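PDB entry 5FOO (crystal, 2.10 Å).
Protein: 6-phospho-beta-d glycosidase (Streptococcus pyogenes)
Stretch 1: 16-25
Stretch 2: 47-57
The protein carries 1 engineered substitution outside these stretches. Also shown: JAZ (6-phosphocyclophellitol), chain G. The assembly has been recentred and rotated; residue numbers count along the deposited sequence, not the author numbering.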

# COMPACT_ATOMS: atom_id res chain seq x y z
N GLY A 16 -8.19 2.71 5.94
CA GLY A 16 -9.58 2.94 6.38
C GLY A 16 -10.44 1.64 6.27
O GLY A 16 -11.11 1.23 7.24
N PRO A 17 -10.40 0.98 5.11
CA PRO A 17 -11.24 -0.20 4.93
C PRO A 17 -10.87 -1.37 5.86
O PRO A 17 -11.75 -2.12 6.27
N GLN A 18 -9.60 -1.54 6.19
CA GLN A 18 -9.17 -2.68 6.94
C GLN A 18 -9.32 -2.46 8.44
O GLN A 18 -9.29 -3.43 9.19
N SER A 19 -9.48 -1.20 8.90
CA SER A 19 -9.51 -0.93 10.30
C SER A 19 -10.85 -0.36 10.78
O SER A 19 -11.24 -0.64 11.90
N GLU A 20 -11.52 0.47 9.97
CA GLU A 20 -12.61 1.32 10.50
C GLU A 20 -13.87 0.60 10.88
O GLU A 20 -14.45 0.86 11.94
N GLY A 21 -14.31 -0.30 10.00
CA GLY A 21 -15.71 -0.77 10.03
C GLY A 21 -16.56 0.16 9.18
O GLY A 21 -16.12 1.25 8.82
N ARG A 22 -17.76 -0.30 8.82
CA ARG A 22 -18.69 0.47 7.99
C ARG A 22 -19.63 1.35 8.79
O ARG A 22 -20.51 1.97 8.23
N PHE A 23 -19.41 1.44 10.10
CA PHE A 23 -20.21 2.26 10.97
C PHE A 23 -20.31 3.62 10.38
O PHE A 23 -19.27 4.16 10.09
N ALA A 24 -21.55 4.14 10.22
CA ALA A 24 -21.87 5.46 9.62
C ALA A 24 -21.24 5.81 8.26
O ALA A 24 -21.01 6.99 7.97
N LYS A 25 -20.98 4.81 7.42
CA LYS A 25 -20.30 5.05 6.18
C LYS A 25 -21.33 5.03 5.12
O LYS A 25 -21.99 4.01 4.92
N GLY A 47 -16.55 -10.19 7.12
CA GLY A 47 -16.45 -9.08 6.22
C GLY A 47 -15.96 -7.85 6.96
O GLY A 47 -15.43 -7.94 8.07
N PRO A 48 -16.14 -6.71 6.30
CA PRO A 48 -15.63 -5.45 6.79
C PRO A 48 -16.61 -4.59 7.53
O PRO A 48 -16.33 -3.39 7.71
N ASP A 49 -17.79 -5.11 7.90
CA ASP A 49 -18.76 -4.25 8.58
C ASP A 49 -18.28 -3.65 9.91
O ASP A 49 -18.67 -2.53 10.28
N THR A 50 -17.45 -4.42 10.62
CA THR A 50 -16.90 -3.94 11.85
C THR A 50 -15.40 -3.81 11.79
O THR A 50 -14.89 -2.85 12.35
N ALA A 51 -14.72 -4.73 11.07
CA ALA A 51 -13.30 -4.80 10.94
C ALA A 51 -12.63 -4.67 12.31
O ALA A 51 -13.00 -5.41 13.22
N SER A 52 -11.71 -3.71 12.54
CA SER A 52 -11.11 -3.61 13.84
C SER A 52 -11.67 -2.41 14.63
O SER A 52 -11.02 -1.96 15.52
N ASP A 53 -12.86 -1.92 14.29
CA ASP A 53 -13.61 -0.99 15.13
C ASP A 53 -12.87 0.37 15.35
O ASP A 53 -13.10 1.06 16.36
N ALA A 54 -12.01 0.74 14.41
CA ALA A 54 -11.34 2.04 14.49
C ALA A 54 -12.32 3.23 14.39
O ALA A 54 -12.03 4.32 14.92
N TYR A 55 -13.48 3.05 13.76
CA TYR A 55 -14.49 4.08 13.82
C TYR A 55 -14.70 4.58 15.29
O TYR A 55 -14.77 5.81 15.55
N HIS A 56 -14.77 3.63 16.23
CA HIS A 56 -14.98 3.93 17.62
C HIS A 56 -13.68 4.10 18.39
O HIS A 56 -13.58 4.97 19.23
N GLN A 57 -12.66 3.32 18.10
CA GLN A 57 -11.47 3.24 18.94
C GLN A 57 -10.21 3.98 18.48
O GLN A 57 -9.17 3.81 19.07

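The backbone makes the frame here, and side chains fill what it leaves. Ser 19 O accepts from Ala 54 N at 3.0 Å, Glu 20 O from Tyr 55 N at 3.0 Å, and Arg 22 N donates to Asp 49 O at 2.8 Å. Between them Gly 21, at positive phi, brings its CA within 3.2 Å of Thr 50 O; a CB there would clash with that oxygen. Small residues suit such closeness: Ala 51 and Ala 54 both point toward stretch 1, Ala 51 CB lying 3.6 Å from Gln 18 O. One water ties Pro 17 O, Gly 21 N (weakly) and Pro 48 O together.

Phe 23, chi1 m, points toward stretch 2 and is covered on both faces, by His 56 CE1 on one and Asp 49 O on the other. His 56, also m, turns its ring edge to the first of these faces, at 3.6 Å from His 56 CE1 to Phe 23 CD1, while its ND1 donates to Asp 53 OD1 at 2.6 Å, a bond that helps hold the imidazole. Tyr 55, chi1 t, lays its ring under Phe 23 O, with CD2 3.6 Å from Phe 23 CB. Arg 22, m then t, reaches Asp 49, also m, in a salt bridge, NH1 to OD1 3.6 Å. Gln 18, mt, has its CB pointing away from stretch 2, and its NE2 donates to 6-phosphocyclophellitol O15 at 3.0 Å.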

# COMPACT_ATOMS: atom_id res chain seq x y z
CB PRO A 17 -11.03 -0.56 3.45
CG PRO A 17 -10.61 0.71 2.80
CD PRO A 17 -9.77 1.40 3.85
CB GLN A 18 -7.75 -3.02 6.60
CG GLN A 18 -7.59 -3.37 5.14
CD GLN A 18 -6.16 -3.64 4.77
OE1 GLN A 18 -5.45 -2.75 4.28
NE2 GLN A 18 -5.74 -4.91 4.93
CB SER A 19 -8.36 0.04 10.64
OG SER A 19 -8.52 1.28 9.94
CB GLU A 20 -13.01 2.38 9.48
CG GLU A 20 -12.04 3.55 9.31
CD GLU A 20 -12.35 4.45 8.13
OE1 GLU A 20 -13.51 4.36 7.59
OE2 GLU A 20 -11.47 5.30 7.75
CB ARG A 22 -19.47 -0.46 7.11
CG ARG A 22 -18.57 -1.11 6.05
CD ARG A 22 -19.42 -1.97 5.07
NE ARG A 22 -20.50 -1.22 4.44
CZ ARG A 22 -21.53 -1.73 3.75
NH1 ARG A 22 -21.70 -3.05 3.51
NH2 ARG A 22 -22.44 -0.90 3.29
CB PHE A 23 -19.54 2.39 12.32
CG PHE A 23 -19.33 1.08 13.01
CD1 PHE A 23 -20.37 0.47 13.66
CD2 PHE A 23 -18.06 0.48 13.01
CE1 PHE A 23 -20.16 -0.75 14.31
CE2 PHE A 23 -17.86 -0.72 13.67
CZ PHE A 23 -18.91 -1.32 14.31
CB ALA A 24 -21.59 6.57 10.60
CB LYS A 25 -19.16 4.03 5.91
CG LYS A 25 -18.15 4.50 4.87
CD LYS A 25 -16.97 3.56 4.70
CE LYS A 25 -17.39 2.32 3.93
NZ LYS A 25 -16.32 1.35 3.59
CB PRO A 48 -15.23 -4.75 5.48
CG PRO A 48 -16.32 -5.17 4.52
CD PRO A 48 -16.49 -6.63 4.86
CB ASP A 49 -20.09 -4.96 8.84
CG ASP A 49 -20.80 -5.39 7.56
OD1 ASP A 49 -21.07 -4.51 6.72
OD2 ASP A 49 -21.04 -6.59 7.40
CB THR A 50 -17.36 -4.85 13.02
OG1 THR A 50 -18.76 -4.62 13.19
CG2 THR A 50 -16.68 -4.51 14.34
CB ALA A 51 -12.82 -3.74 9.93
CB SER A 52 -9.57 -3.61 13.76
OG SER A 52 -9.11 -4.96 13.56
CB ASP A 53 -13.98 -1.65 16.49
CG ASP A 53 -15.03 -0.87 17.28
OD1 ASP A 53 -15.92 -0.29 16.57
OD2 ASP A 53 -14.96 -0.86 18.59
CB ALA A 54 -10.24 2.15 13.46
CB TYR A 55 -15.81 3.69 13.15
CG TYR A 55 -16.82 4.83 13.19
CD1 TYR A 55 -16.79 5.84 12.25
CD2 TYR A 55 -17.77 4.92 14.23
CE1 TYR A 55 -17.65 6.93 12.34
CE2 TYR A 55 -18.67 5.98 14.28
CZ TYR A 55 -18.60 6.99 13.33
OH TYR A 55 -19.48 8.08 13.34
CB HIS A 56 -15.84 2.85 18.26
CG HIS A 56 -17.22 2.75 17.68
ND1 HIS A 56 -17.64 1.66 16.94
CD2 HIS A 56 -18.30 3.56 17.80
CE1 HIS A 56 -18.91 1.83 16.61
NE2 HIS A 56 -19.33 2.97 17.11
CB GLN A 57 -11.11 1.75 19.13
CG GLN A 57 -12.19 0.99 19.89
CD GLN A 57 -11.66 -0.34 20.44
OE1 GLN A 57 -10.65 -0.36 21.14
NE2 GLN A 57 -12.29 -1.44 20.07
C2 JAZ G . -2.36 -6.02 3.26
C3 JAZ G . -2.19 -4.51 3.01
C4 JAZ G . -1.29 -4.27 1.80
C5 JAZ G . 0.08 -4.90 1.95
C6 JAZ G . -0.04 -6.36 2.32
C7 JAZ G . -0.97 -6.59 3.51
C8 JAZ G . -0.97 -8.05 3.98
O9 JAZ G . -1.50 -8.83 2.90
P10 JAZ G . -2.31 -10.15 3.24
O11 JAZ G . -2.73 -10.65 1.90
O12 JAZ G . -3.31 -9.92 4.29
O13 JAZ G . -1.34 -11.06 3.87
O14 JAZ G . -0.46 -7.12 1.17
O15 JAZ G . -3.14 -6.26 4.44
O16 JAZ G . -3.47 -4.00 2.74
O17 JAZ G . -1.17 -2.88 1.56
O HOH W 1 -14.22 -1.55 7.29